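Local coordinates for protein possible prolidase (PDB 2P9B) that probably hydrolyses carbon-nitrogen bonds as a member of the amidohydrolase family, though its true substrate is not established, at residues Q306-I311 with M348-Q353; P352-W357 with P435-D440. All coordinates share one frame; numbering follows the deposited sequence.

Contact 1. Residues Q306-I311 with M348-Q353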
loop_
_atom_site.group_PDB
_atom_site.type_symbol
_atom_site.label_atom_id
_atom_site.label_comp_id
_atom_site.label_asym_id
_atom_site.label_seq_id
_atom_site.Cartn_x
_atom_site.Cartn_y
_atom_site.Cartn_z
ATOM N N GLN A 306 13.539 -17.616 16.533
ATOM C CA GLN A 306 13.003 -16.902 17.686
ATOM C C GLN A 306 14.085 -16.094 18.394
ATOM O O GLN A 306 13.790 -15.141 19.111
ATOM C CB GLN A 306 12.375 -17.886 18.668
ATOM C CG GLN A 306 11.275 -18.726 18.061
ATOM C CD GLN A 306 10.749 -19.760 19.025
ATOM O OE1 GLN A 306 10.115 -19.428 20.025
ATOM N NE2 GLN A 306 11.017 -21.027 18.734
ATOM N N ASP A 307 15.338 -16.486 18.196
ATOM C CA ASP A 307 16.455 -15.781 18.810
ATOM C C ASP A 307 16.563 -14.400 18.177
ATOM O O ASP A 307 17.100 -13.467 18.774
ATOM C CB ASP A 307 17.753 -16.554 18.582
ATOM C CG ASP A 307 18.049 -16.766 17.112
ATOM O OD1 ASP A 307 17.242 -17.438 16.434
ATOM O OD2 ASP A 307 19.083 -16.258 16.631
ATOM N N VAL A 308 16.046 -14.282 16.959
ATOM C CA VAL A 308 16.080 -13.026 16.227
ATOM C C VAL A 308 14.801 -12.227 16.448
ATOM O O VAL A 308 14.848 -11.033 16.735
ATOM C CB VAL A 308 16.248 -13.268 14.710
ATOM C CG1 VAL A 308 16.314 -11.937 13.975
ATOM C CG2 VAL A 308 17.502 -14.088 14.449
ATOM N N THR A 309 13.659 -12.897 16.318
ATOM C CA THR A 309 12.362 -12.252 16.484
ATOM C C THR A 309 11.978 -12.025 17.941
ATOM O O THR A 309 11.337 -11.028 18.270
ATOM C CB THR A 309 11.251 -13.074 15.818
ATOM O OG1 THR A 309 11.212 -14.381 16.404
ATOM C CG2 THR A 309 11.504 -13.198 14.324
ATOM N N GLY A 310 12.347 -12.962 18.807
ATOM C CA GLY A 310 12.033 -12.829 20.218
ATOM C C GLY A 310 10.618 -13.222 20.612
ATOM O O GLY A 310 10.179 -12.926 21.722
ATOM N N ILE A 311 9.896 -13.886 19.716
ATOM C CA ILE A 311 8.534 -14.301 20.026
ATOM C C ILE A 311 8.541 -15.643 20.748
ATOM O O ILE A 311 9.467 -16.439 20.588
ATOM C CB ILE A 311 7.668 -14.416 18.747
ATOM C CG1 ILE A 311 8.234 -15.491 17.817
ATOM C CG2 ILE A 311 7.628 -13.076 18.030
ATOM C CD1 ILE A 311 7.379 -15.737 16.587
HETATM N N MSE A 348 6.848 -2.174 11.254
HETATM C CA MSE A 348 7.066 -3.383 12.042
HETATM C C MSE A 348 8.578 -3.584 12.096
HETATM O O MSE A 348 9.300 -3.181 11.185
HETATM C CB MSE A 348 6.403 -4.602 11.385
HETATM C CG MSE A 348 4.887 -4.517 11.218
HETATM SE SE MSE A 348 3.850 -4.454 12.874
HETATM C CE MSE A 348 3.523 -2.539 12.999
ATOM N N THR A 349 9.059 -4.201 13.169
ATOM C CA THR A 349 10.488 -4.428 13.329
ATOM C C THR A 349 11.154 -5.013 12.086
ATOM O O THR A 349 12.242 -4.587 11.706
ATOM C CB THR A 349 10.773 -5.368 14.521
ATOM O OG1 THR A 349 10.243 -4.793 15.724
ATOM C CG2 THR A 349 12.273 -5.579 14.685
ATOM N N PHE A 350 10.502 -5.980 11.446
ATOM C CA PHE A 350 11.081 -6.608 10.265
ATOM C C PHE A 350 10.454 -6.229 8.925
ATOM O O PHE A 350 10.545 -6.980 7.956
ATOM C CB PHE A 350 11.080 -8.128 10.442
ATOM C CG PHE A 350 11.955 -8.602 11.570
ATOM C CD1 PHE A 350 13.341 -8.528 11.470
ATOM C CD2 PHE A 350 11.393 -9.079 12.751
ATOM C CE1 PHE A 350 14.159 -8.920 12.531
ATOM C CE2 PHE A 350 12.202 -9.474 13.819
ATOM C CZ PHE A 350 13.588 -9.392 13.707
ATOM N N VAL A 351 9.816 -5.064 8.874
ATOM C CA VAL A 351 9.220 -4.581 7.626
ATOM C C VAL A 351 9.726 -3.160 7.399
ATOM O O VAL A 351 9.124 -2.187 7.850
ATOM C CB VAL A 351 7.681 -4.555 7.673
ATOM C CG1 VAL A 351 7.133 -4.196 6.292
ATOM C CG2 VAL A 351 7.139 -5.905 8.131
ATOM N N PRO A 352 10.853 -3.027 6.692
ATOM C CA PRO A 352 11.433 -1.711 6.419
ATOM C C PRO A 352 10.492 -0.794 5.653
ATOM O O PRO A 352 9.711 -1.251 4.816
ATOM C CB PRO A 352 12.682 -2.053 5.614
ATOM C CG PRO A 352 13.077 -3.398 6.161
ATOM C CD PRO A 352 11.746 -4.101 6.222
ATOM N N GLN A 353 10.581 0.498 5.943
ATOM C CA GLN A 353 9.751 1.498 5.276
ATOM C C GLN A 353 10.086 1.541 3.788
ATOM O O GLN A 353 9.252 1.909 2.965
ATOM C CB GLN A 353 10.007 2.889 5.871
ATOM C CG GLN A 353 9.596 3.050 7.335
ATOM C CD GLN A 353 8.095 3.187 7.515
ATOM O OE1 GLN A 353 7.331 3.136 6.546
ATOM N NE2 GLN A 353 7.664 3.366 8.764
#
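F350 turns its CG away from its own carbonyl carbon and alongside the backbone N (chi1 -64°), which sends the ring out of its loop to meet V308 and T309 at the end of helix 306-309. V308 answers with CG1 opposite its backbone N (chi1 -179°), so that this methyl, rather than CG2, comes up to the far end of the ring. The contact belongs to the periphery of an amidohydrolase, a family of the TIM-barrel clan, and joins a one-turn helix to the type I beta turn M348-V351, in which V351 N bonds M348 O at 3.0 Å. V308 CG1 lies 3.7 Å from F350 CZ. The carbonyl oxygen of V308 stands at the ring edge, near its plane, with V308 O also 3.7 Å from F350 CZ. The T309 side chain crosses that of F350 at about a right angle, and its CG2 lies 3.8 Å from F350 CE2. The touching surfaces bury 116 Å² in all, a small, largely apolar patch at the protein surface. L304 adds to it, touching both T309 and F350, while V308 also leans on L444 of helix 439-449. Within the turn, T349 CG2 sits over the centre of the F350 ring, 3.9 Å above its plane.

Contact 2. Residues P352-W357 with P435-D440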
loop_
_atom_site.group_PDB
_atom_site.type_symbol
_atom_site.label_atom_id
_atom_site.label_comp_id
_atom_site.label_asym_id
_atom_site.label_seq_id
_atom_site.Cartn_x
_atom_site.Cartn_y
_atom_site.Cartn_z
ATOM N N PRO A 352 10.853 -3.027 6.692
ATOM C CA PRO A 352 11.433 -1.711 6.419
ATOM C C PRO A 352 10.492 -0.794 5.653
ATOM O O PRO A 352 9.711 -1.251 4.816
ATOM C CB PRO A 352 12.682 -2.053 5.614
ATOM C CG PRO A 352 13.077 -3.398 6.161
ATOM C CD PRO A 352 11.746 -4.101 6.222
ATOM N N GLN A 353 10.581 0.498 5.943
ATOM C CA GLN A 353 9.751 1.498 5.276
ATOM C C GLN A 353 10.086 1.541 3.788
ATOM O O GLN A 353 9.252 1.909 2.965
ATOM C CB GLN A 353 10.007 2.889 5.871
ATOM C CG GLN A 353 9.596 3.050 7.335
ATOM C CD GLN A 353 8.095 3.187 7.515
ATOM O OE1 GLN A 353 7.331 3.136 6.546
ATOM N NE2 GLN A 353 7.664 3.366 8.764
ATOM N N TYR A 354 11.310 1.151 3.449
ATOM C CA TYR A 354 11.765 1.184 2.065
ATOM C C TYR A 354 11.675 -0.142 1.312
ATOM O O TYR A 354 12.125 -0.232 0.170
ATOM C CB TYR A 354 13.213 1.677 2.025
ATOM C CG TYR A 354 14.144 0.868 2.913
ATOM C CD1 TYR A 354 14.534 -0.428 2.558
ATOM C CD2 TYR A 354 14.606 1.385 4.120
ATOM C CE1 TYR A 354 15.362 -1.187 3.388
ATOM C CE2 TYR A 354 15.433 0.635 4.957
ATOM C CZ TYR A 354 15.805 -0.648 4.587
ATOM O OH TYR A 354 16.606 -1.399 5.423
ATOM N N ALA A 355 11.086 -1.161 1.933
ATOM C CA ALA A 355 11.024 -2.476 1.308
ATOM C C ALA A 355 9.727 -2.857 0.602
ATOM O O ALA A 355 9.403 -4.033 0.499
ATOM C CB ALA A 355 11.382 -3.548 2.348
ATOM N N THR A 356 8.993 -1.878 0.087
ATOM C CA THR A 356 7.751 -2.207 -0.603
ATOM C C THR A 356 7.993 -3.223 -1.729
ATOM O O THR A 356 7.198 -4.139 -1.925
ATOM C CB THR A 356 7.095 -0.937 -1.198
ATOM O OG1 THR A 356 6.696 -0.069 -0.135
ATOM C CG2 THR A 356 5.866 -1.302 -2.035
ATOM N N TRP A 357 9.108 -3.066 -2.442
ATOM C CA TRP A 357 9.437 -3.949 -3.562
ATOM C C TRP A 357 9.406 -5.436 -3.201
ATOM O O TRP A 357 9.048 -6.277 -4.027
ATOM C CB TRP A 357 10.823 -3.608 -4.129
ATOM C CG TRP A 357 11.945 -4.049 -3.234
ATOM C CD1 TRP A 357 12.451 -3.381 -2.158
ATOM C CD2 TRP A 357 12.620 -5.314 -3.276
ATOM N NE1 TRP A 357 13.393 -4.157 -1.519
ATOM C CE2 TRP A 357 13.515 -5.346 -2.185
ATOM C CE3 TRP A 357 12.546 -6.426 -4.127
ATOM C CZ2 TRP A 357 14.335 -6.450 -1.923
ATOM C CZ3 TRP A 357 13.360 -7.523 -3.864
ATOM C CH2 TRP A 357 14.243 -7.523 -2.769
ATOM N N PRO A 435 16.721 5.824 -0.167
ATOM C CA PRO A 435 16.550 5.655 1.275
ATOM C C PRO A 435 17.790 5.155 2.009
ATOM O O PRO A 435 18.643 4.478 1.436
ATOM C CB PRO A 435 15.398 4.662 1.359
ATOM C CG PRO A 435 15.669 3.775 0.192
ATOM C CD PRO A 435 16.009 4.768 -0.908
ATOM N N LYS A 436 17.884 5.503 3.284
ATOM C CA LYS A 436 18.993 5.043 4.101
ATOM C C LYS A 436 18.591 3.621 4.479
ATOM O O LYS A 436 17.525 3.408 5.053
ATOM C CB LYS A 436 19.124 5.911 5.354
ATOM C CG LYS A 436 20.283 5.528 6.256
ATOM C CD LYS A 436 20.385 6.464 7.449
ATOM C CE LYS A 436 20.651 7.902 7.017
ATOM N NZ LYS A 436 21.915 8.033 6.236
ATOM N N ARG A 437 19.429 2.648 4.146
ATOM C CA ARG A 437 19.110 1.259 4.446
ATOM C C ARG A 437 19.831 0.742 5.683
ATOM O O ARG A 437 20.827 1.317 6.120
ATOM C CB ARG A 437 19.451 0.390 3.235
ATOM C CG ARG A 437 18.730 0.831 1.976
ATOM C CD ARG A 437 19.395 0.285 0.728
ATOM N NE ARG A 437 18.893 0.948 -0.471
ATOM C CZ ARG A 437 17.690 0.746 -1.000
ATOM N NH1 ARG A 437 16.845 -0.115 -0.443
ATOM N NH2 ARG A 437 17.329 1.416 -2.082
ATOM N N PHE A 438 19.303 -0.334 6.257
ATOM C CA PHE A 438 19.898 -0.946 7.437
ATOM C C PHE A 438 20.456 -2.297 7.016
ATOM O O PHE A 438 19.728 -3.280 6.920
ATOM C CB PHE A 438 18.844 -1.113 8.532
ATOM C CG PHE A 438 18.305 0.193 9.047
ATOM C CD1 PHE A 438 19.125 1.065 9.759
ATOM C CD2 PHE A 438 16.989 0.567 8.795
ATOM C CE1 PHE A 438 18.643 2.293 10.212
ATOM C CE2 PHE A 438 16.495 1.793 9.243
ATOM C CZ PHE A 438 17.324 2.656 9.952
ATOM N N ALA A 439 21.759 -2.322 6.753
ATOM C CA ALA A 439 22.448 -3.527 6.309
ATOM C C ALA A 439 22.136 -4.783 7.120
ATOM O O ALA A 439 21.912 -5.850 6.549
ATOM C CB ALA A 439 23.954 -3.279 6.296
ATOM N N ASP A 440 22.124 -4.661 8.443
ATOM C CA ASP A 440 21.857 -5.808 9.308
ATOM C C ASP A 440 20.480 -6.419 9.060
ATOM O O ASP A 440 20.354 -7.629 8.881
ATOM C CB ASP A 440 21.996 -5.405 10.784
ATOM C CG ASP A 440 20.947 -4.400 11.225
ATOM O OD1 ASP A 440 20.781 -3.366 10.547
ATOM O OD2 ASP A 440 20.289 -4.642 12.261
HETATM O O HOH W 1 14.227 0.349 -1.383
#
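The Y354 ring lies between R437 and P352: R437 CG stands over one face, 4.2 Å from the ring centroid in a CH-pi contact, and P352 CB covers the opposite face toward the rim. The guanidinium of R437 is steeply inclined to the tyrosine ring, their planes 73° apart, and carries P435 CG over one of its own faces. At the edge of the W357 ring, in its plane, lies Y354 O. P435 CG also packs against Y354 CB at 3.7 Å. With CG held between the backbone N and the carbonyl carbon (chi1 55°), the tyrosine reaches across to the segment leading into helix 439-449. There F438 N, at the N-cap position, donates a nearly straight bond to Y354 OH (3.0 Å, 168° at the hydrogen). The same hydroxyl bonds D442 OD1 in the first turn of that helix, so it links the cap residue to a carboxylate. In this amidohydrolase, the contact fastens the C-terminal helix to the type I turn P352-A355, just ahead of helix 356-367. A phenylalanine in place of Y354 would probably keep much of the ring packing but leave F438 N and D442 without the hydroxyl they share. F438 CD2 adds an apolar touch, 4.1 Å from Y354 CE2. R437 has two polar anchors at its end: NH2 bonds the backbone O of E418, and NH1 donates to water 1 at 2.8 Å. The same water lies 2.7 Å from Y354 O, to which it can donate.

In the fold
Contacts 1 and 2 follow one another along the chain from M348 to W357, a loop that runs into helix 356-367, and share P352 and Q353; their centres are 13 Å apart, on the same side of the chain's centre. Contact 1 is the more peripheral, about 20 Å from the chain's centre against about 15 Å for contact 2. Helix 439-449 ties them together: L444 meets V308, L445 meets P352, and contact 2 holds its start. The shared Q353 bonds T346 OG1 and the backbone O of H79, not its side chain. H79, with H77 and D345, could form an empty metal site, as expected of an amidohydrolase, so the loop may connect this possible metal site to the C-terminal helix.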